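Local coordinates for protein beta-N-acetylhexosaminidase (Arthrobacter aurescens, PDB 3RCN) that probably hydrolyses terminal non-reducing N-acetyl-D-hexosamine residues from N-acetyl-beta-D-hexosaminides, as a member of glycosyl hydrolase family 20, at residues V286-T289 with S290-F293; V317-T320 with Q321-S325. All coordinates share one frame; numbering follows the deposited sequence.

Following the chain from the N terminus, contact 1 (286-293) comes first and closes the opening turn of helix 288-304. Strand 309-313 then leads to contact 2 (317-325), which closes the turn of the short helix 320-323, just past Glu-316, the predicted proton donor. The two are in series, neither nested nor crossing, and neither closes more than a helical turn. Their centres lie about 17 Å apart, yet they meet through Val-286 CG1 and Trp-322 CZ2, 3.4 Å apart. Helix 342-357 backs both, touching Leu-291 and Val-286 of the first and Val-317 and Trp-322 of the second, so these pieces of the catalytic barrel domain pack together.

Contact 1. Residues V286-T289 with S290-F293; sequences VSET and SLEF. With SO4 (sulfate ion), chain C.
Leu-291 N donates to Ser-287 O over 3.0 Å with an N-H...O angle of 167°, and this bond closes the first turn of helix 288-304. The next two bonds repeat the i to i+4 step: Glu-292 N reaches Glu-288 O at 2.8 Å, and Phe-293 N reaches Thr-289 O at 2.9 Å. Ser-287, at the N-cap position, thus gives its carbonyl to the turn. Its OG lies 3.1 Å from Ser-290 OG, and the Ser-290 hydroxyl is hydrogen-bonded to Glu-285 O, just ahead of the turn. Beside the first bond, Leu-291 CB packs 3.4 Å from Ser-287 O.

The outer side of the turn carries charge. A bend at chi2 (-53°) curls the Glu-288 chain, so that its carboxylate lies beside the turn; OE1 passes 4.2 Å from Leu-291 CD1, while OE2 forms a salt bridge with Lys-331. The backbone N of Glu-288 donates to sulfate O2 at 2.7 Å, with an N-H...O angle of 145°. The same oxygen lies 3.4 Å from Glu-288 CG, so the anion rests against the aliphatic part of this side chain. Gln-327 NE2 and Lys-331 NZ also bind the sulfate, making Lys-331 a partner of both negative groups. The ion probably came from the crystallisation liquor.

Farther out, Leu-291 packs on Trp-346, Phe-347 and Leu-351 of helix 342-357, and the ring of Phe-293 stacks with that of Tyr-189. An anion on a backbone N-H of the first turn is a familiar feature of helix N termini, where the helix dipole would help hold it; here that N terminus belongs to a helix of the family 20 catalytic barrel, leading into strand 309-313.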
ATOM      1  N   VAL A 286     -38.230   8.266  -4.847  1.00 40.38           N
ATOM      2  CA  VAL A 286     -38.389   8.825  -3.511  1.00 42.14           C
ATOM      3  C   VAL A 286     -39.750   8.459  -2.923  1.00 40.26           C
ATOM      4  O   VAL A 286     -40.793   8.738  -3.508  1.00 45.78           O
ATOM      5  CB  VAL A 286     -38.192  10.348  -3.491  1.00 43.66           C
ATOM      6  CG1 VAL A 286     -36.867  10.705  -4.133  1.00 42.77           C
ATOM      7  CG2 VAL A 286     -39.314  11.033  -4.211  1.00 52.03           C
ATOM      8  N   SER A 287     -39.725   7.875  -1.734  1.00 37.83           N
ATOM      9  CA  SER A 287     -40.890   7.213  -1.173  1.00 43.72           C
ATOM     10  C   SER A 287     -40.545   6.762   0.229  1.00 45.62           C
ATOM     11  O   SER A 287     -39.398   6.885   0.668  1.00 51.17           O
ATOM     12  CB  SER A 287     -41.264   5.989  -2.002  1.00 42.25           C
ATOM     13  OG  SER A 287     -40.265   4.999  -1.893  1.00 41.02           O
ATOM     14  N   GLU A 288     -41.546   6.265   0.942  1.00 40.21           N
ATOM     15  CA  GLU A 288     -41.358   5.930   2.341  1.00 47.62           C
ATOM     16  C   GLU A 288     -40.377   4.786   2.455  1.00 49.02           C
ATOM     17  O   GLU A 288     -39.565   4.751   3.383  1.00 49.69           O
ATOM     18  CB  GLU A 288     -42.686   5.575   3.024  1.00 49.88           C
ATOM     19  CG  GLU A 288     -43.630   6.752   3.215  1.00 58.34           C
ATOM     20  CD  GLU A 288     -42.985   7.945   3.919  1.00 71.29           C
ATOM     21  OE1 GLU A 288     -42.140   7.746   4.825  1.00 70.86           O
ATOM     22  OE2 GLU A 288     -43.333   9.094   3.561  1.00 77.58           O
ATOM     23  N   THR A 289     -40.451   3.851   1.511  1.00 43.46           N
ATOM     24  CA  THR A 289     -39.566   2.694   1.552  1.00 42.52           C
ATOM     25  C   THR A 289     -38.099   3.064   1.317  1.00 32.32           C
ATOM     26  O   THR A 289     -37.250   2.648   2.097  1.00 34.15           O
ATOM     27  CB  THR A 289     -40.056   1.527   0.658  1.00 47.26           C
ATOM     28  OG1 THR A 289     -40.268   1.984  -0.681  1.00 50.63           O
ATOM     29  CG2 THR A 289     -41.362   0.980   1.208  1.00 42.93           C
ATOM     30  N   SER A 290     -37.815   3.864   0.286  1.00 30.99           N
ATOM     31  CA  SER A 290     -36.473   4.428   0.084  1.00 32.03           C
ATOM     32  C   SER A 290     -36.009   5.110   1.357  1.00 35.26           C
ATOM     33  O   SER A 290     -34.898   4.866   1.837  1.00 29.97           O
ATOM     34  CB  SER A 290     -36.462   5.486  -1.016  1.00 32.54           C
ATOM     35  OG  SER A 290     -37.128   5.040  -2.163  1.00 46.23           O
ATOM     36  N   LEU A 291     -36.865   5.984   1.887  1.00 28.98           N
ATOM     37  CA  LEU A 291     -36.553   6.716   3.106  1.00 31.84           C
ATOM     38  C   LEU A 291     -36.173   5.790   4.250  1.00 34.73           C
ATOM     39  O   LEU A 291     -35.178   6.032   4.935  1.00 40.38           O
ATOM     40  CB  LEU A 291     -37.729   7.605   3.525  1.00 38.79           C
ATOM     41  CG  LEU A 291     -37.554   9.065   3.129  1.00 40.14           C
ATOM     42  CD1 LEU A 291     -38.717   9.893   3.616  1.00 41.83           C
ATOM     43  CD2 LEU A 291     -36.225   9.584   3.688  1.00 37.19           C
ATOM     44  N   GLU A 292     -36.962   4.737   4.461  1.00 31.14           N
ATOM     45  CA  GLU A 292     -36.682   3.810   5.546  1.00 45.73           C
ATOM     46  C   GLU A 292     -35.341   3.094   5.306  1.00 42.49           C
ATOM     47  O   GLU A 292     -34.542   2.891   6.229  1.00 29.80           O
ATOM     48  CB  GLU A 292     -37.818   2.795   5.708  1.00 56.96           C
ATOM     49  CG  GLU A 292     -37.578   1.781   6.829  1.00 72.70           C
ATOM     50  CD  GLU A 292     -38.155   0.401   6.521  1.00 87.52           C
ATOM     51  OE1 GLU A 292     -39.182   0.333   5.804  1.00 88.87           O
ATOM     52  OE2 GLU A 292     -37.578  -0.612   6.993  1.00 90.77           O
ATOM     53  N   PHE A 293     -35.106   2.718   4.053  1.00 35.08           N
ATOM     54  CA  PHE A 293     -33.890   2.028   3.683  1.00 37.78           C
ATOM     55  C   PHE A 293     -32.685   2.865   4.086  1.00 39.58           C
ATOM     56  O   PHE A 293     -31.775   2.384   4.760  1.00 37.03           O
ATOM     57  CB  PHE A 293     -33.882   1.777   2.178  1.00 38.43           C
ATOM     58  CG  PHE A 293     -32.750   0.915   1.718  1.00 44.10           C
ATOM     59  CD1 PHE A 293     -31.526   1.477   1.380  1.00 46.99           C
ATOM     60  CD2 PHE A 293     -32.905  -0.459   1.617  1.00 39.54           C
ATOM     61  CE1 PHE A 293     -30.476   0.682   0.955  1.00 37.16           C
ATOM     62  CE2 PHE A 293     -31.857  -1.255   1.190  1.00 33.96           C
ATOM     63  CZ  PHE A 293     -30.642  -0.681   0.861  1.00 32.90           C
TER
HETATM   64  S   SO4 C 553     -45.122   6.327  -0.745  1.00 68.92           S
HETATM   65  O1  SO4 C 553     -45.012   4.868  -0.643  1.00 68.43           O
HETATM   66  O2  SO4 C 553     -43.940   6.954  -0.161  1.00 71.20           O
HETATM   67  O3  SO4 C 553     -45.229   6.728  -2.148  1.00 55.48           O
HETATM   68  O4  SO4 C 553     -46.307   6.767  -0.015  1.00 75.68           O

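Contact 2. Residues V317-T320 with Q321-S325; sequences VPLT and QWQAS
Trp-322 has CG anti to its carbonyl carbon (chi1 -74°), and Leu-319 adopts a similar setting (chi1 -54°); together these rotations bring the leucine's CD2 branch to 4.0 Å from indole CE3, the two side chains running slantwise to one another. The setting is the first turn of the short helix 320-323, in the segment that follows barrel strand 309-313 and the predicted proton donor Glu-316. Val-317 CG1 comes at a slant to the far end of the same ring, 4.3 Å from Trp-322 CH2. The indole is fixed from outside as well: NE1 donates to Leu-284 O, and His-344 of helix 342-357 touches it.

The turn itself is closed by Gln-323 N donating to Leu-319 O over 2.8 Å at an N-H...O angle of 162°, followed by a longer bond from Ala-324 N to Thr-320 O at 3.2 Å. The extended Gln-323 chain runs slantwise across Leu-319, its amide NE2 lying 3.5 Å from Leu-319 CB. The Gln-321 amide is held outside the turn, NE2 donating to Val-283 O. Ser-325 then begins the next helix as N-cap, its OG accepting from Ala-328 N.

Ahead of the turn a water spans the two segments, accepting from Gln-321 N at 2.9 Å and donating weakly to Pro-318 O at 3.0 Å.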
ATOM      1  N   VAL A 317     -29.239  15.364 -10.172  1.00 49.15           N
ATOM      2  CA  VAL A 317     -30.416  14.535 -10.375  1.00 52.04           C
ATOM      3  C   VAL A 317     -31.332  15.078 -11.471  1.00 52.73           C
ATOM      4  O   VAL A 317     -32.042  16.064 -11.266  1.00 57.91           O
ATOM      5  CB  VAL A 317     -31.215  14.337  -9.073  1.00 56.51           C
ATOM      6  CG1 VAL A 317     -32.044  13.070  -9.164  1.00 57.32           C
ATOM      7  CG2 VAL A 317     -30.274  14.264  -7.876  1.00 57.04           C
ATOM      8  N   PRO A 318     -31.338  14.404 -12.632  1.00 48.19           N
ATOM      9  CA  PRO A 318     -32.232  14.669 -13.769  1.00 45.58           C
ATOM     10  C   PRO A 318     -33.667  14.387 -13.360  1.00 45.36           C
ATOM     11  O   PRO A 318     -33.892  13.441 -12.613  1.00 46.26           O
ATOM     12  CB  PRO A 318     -31.789  13.635 -14.815  1.00 43.28           C
ATOM     13  CG  PRO A 318     -30.395  13.268 -14.430  1.00 37.95           C
ATOM     14  CD  PRO A 318     -30.367  13.337 -12.929  1.00 36.84           C
ATOM     15  N   LEU A 319     -34.623  15.178 -13.832  1.00 48.37           N
ATOM     16  CA  LEU A 319     -35.993  15.032 -13.349  1.00 48.02           C
ATOM     17  C   LEU A 319     -36.810  14.123 -14.248  1.00 51.81           C
ATOM     18  O   LEU A 319     -37.981  13.859 -13.975  1.00 53.20           O
ATOM     19  CB  LEU A 319     -36.673  16.384 -13.274  1.00 38.87           C
ATOM     20  CG  LEU A 319     -35.977  17.471 -12.468  1.00 40.99           C
ATOM     21  CD1 LEU A 319     -36.730  18.766 -12.686  1.00 44.44           C
ATOM     22  CD2 LEU A 319     -35.917  17.120 -10.995  1.00 43.41           C
ATOM     23  N   THR A 320     -36.184  13.646 -15.318  1.00 40.75           N
ATOM     24  CA  THR A 320     -36.887  12.882 -16.329  1.00 44.57           C
ATOM     25  C   THR A 320     -37.680  11.736 -15.729  1.00 39.70           C
ATOM     26  O   THR A 320     -38.873  11.609 -15.981  1.00 40.26           O
ATOM     27  CB  THR A 320     -35.906  12.312 -17.350  1.00 55.59           C
ATOM     28  OG1 THR A 320     -35.107  13.381 -17.867  1.00 62.87           O
ATOM     29  CG2 THR A 320     -36.656  11.613 -18.489  1.00 51.05           C
ATOM     30  N   GLN A 321     -37.010  10.901 -14.938  1.00 36.24           N
ATOM     31  CA  GLN A 321     -37.667   9.765 -14.309  1.00 32.60           C
ATOM     32  C   GLN A 321     -38.861  10.221 -13.462  1.00 36.62           C
ATOM     33  O   GLN A 321     -39.950   9.656 -13.546  1.00 43.83           O
ATOM     34  CB  GLN A 321     -36.670   8.994 -13.451  1.00 26.40           C
ATOM     35  CG  GLN A 321     -37.260   7.821 -12.661  1.00 33.63           C
ATOM     36  CD  GLN A 321     -36.209   7.113 -11.795  1.00 41.88           C
ATOM     37  OE1 GLN A 321     -35.119   6.758 -12.271  1.00 40.05           O
ATOM     38  NE2 GLN A 321     -36.530   6.919 -10.516  1.00 39.76           N
ATOM     39  N   TRP A 322     -38.652  11.253 -12.658  1.00 29.95           N
ATOM     40  CA  TRP A 322     -39.670  11.697 -11.719  1.00 39.41           C
ATOM     41  C   TRP A 322     -40.872  12.309 -12.430  1.00 38.70           C
ATOM     42  O   TRP A 322     -42.005  12.112 -12.017  1.00 35.63           O
ATOM     43  CB  TRP A 322     -39.087  12.697 -10.733  1.00 37.15           C
ATOM     44  CG  TRP A 322     -38.209  12.094  -9.695  1.00 34.99           C
ATOM     45  CD1 TRP A 322     -38.044  10.766  -9.420  1.00 35.90           C
ATOM     46  CD2 TRP A 322     -37.367  12.805  -8.780  1.00 35.89           C
ATOM     47  NE1 TRP A 322     -37.148  10.612  -8.383  1.00 34.25           N
ATOM     48  CE2 TRP A 322     -36.724  11.851  -7.973  1.00 31.92           C
ATOM     49  CE3 TRP A 322     -37.110  14.165  -8.553  1.00 39.49           C
ATOM     50  CZ2 TRP A 322     -35.838  12.210  -6.963  1.00 36.01           C
ATOM     51  CZ3 TRP A 322     -36.230  14.520  -7.553  1.00 39.60           C
ATOM     52  CH2 TRP A 322     -35.602  13.547  -6.771  1.00 42.50           C
ATOM     53  N   GLN A 323     -40.613  13.044 -13.502  1.00 40.61           N
ATOM     54  CA  GLN A 323     -41.676  13.661 -14.273  1.00 43.84           C
ATOM     55  C   GLN A 323     -42.565  12.616 -14.943  1.00 49.70           C
ATOM     56  O   GLN A 323     -43.759  12.848 -15.156  1.00 58.21           O
ATOM     57  CB  GLN A 323     -41.091  14.600 -15.323  1.00 38.11           C
ATOM     58  CG  GLN A 323     -40.477  15.846 -14.741  1.00 48.92           C
ATOM     59  CD  GLN A 323     -39.676  16.608 -15.770  1.00 62.74           C
ATOM     60  OE1 GLN A 323     -39.544  16.168 -16.912  1.00 69.60           O
ATOM     61  NE2 GLN A 323     -39.134  17.754 -15.374  1.00 65.02           N
ATOM     62  N   ALA A 324     -41.984  11.470 -15.278  1.00 36.30           N
ATOM     63  CA  ALA A 324     -42.732  10.423 -15.955  1.00 37.75           C
ATOM     64  C   ALA A 324     -43.301   9.400 -14.974  1.00 40.63           C
ATOM     65  O   ALA A 324     -43.914   8.414 -15.375  1.00 45.72           O
ATOM     66  CB  ALA A 324     -41.841   9.730 -17.001  1.00 31.43           C
ATOM     67  N   SER A 325     -43.085   9.627 -13.684  1.00 39.70           N
ATOM     68  CA  SER A 325     -43.421   8.631 -12.670  1.00 37.09           C
ATOM     69  C   SER A 325     -44.796   8.849 -12.031  1.00 43.02           C
ATOM     70  O   SER A 325     -44.999   9.827 -11.311  1.00 44.86           O
ATOM     71  CB  SER A 325     -42.350   8.654 -11.585  1.00 36.20           C
ATOM     72  OG  SER A 325     -42.631   7.715 -10.571  1.00 36.88           O
TER
HETATM   73  O   HOH W   1     -34.198  11.122 -14.474  1.00 34.21           O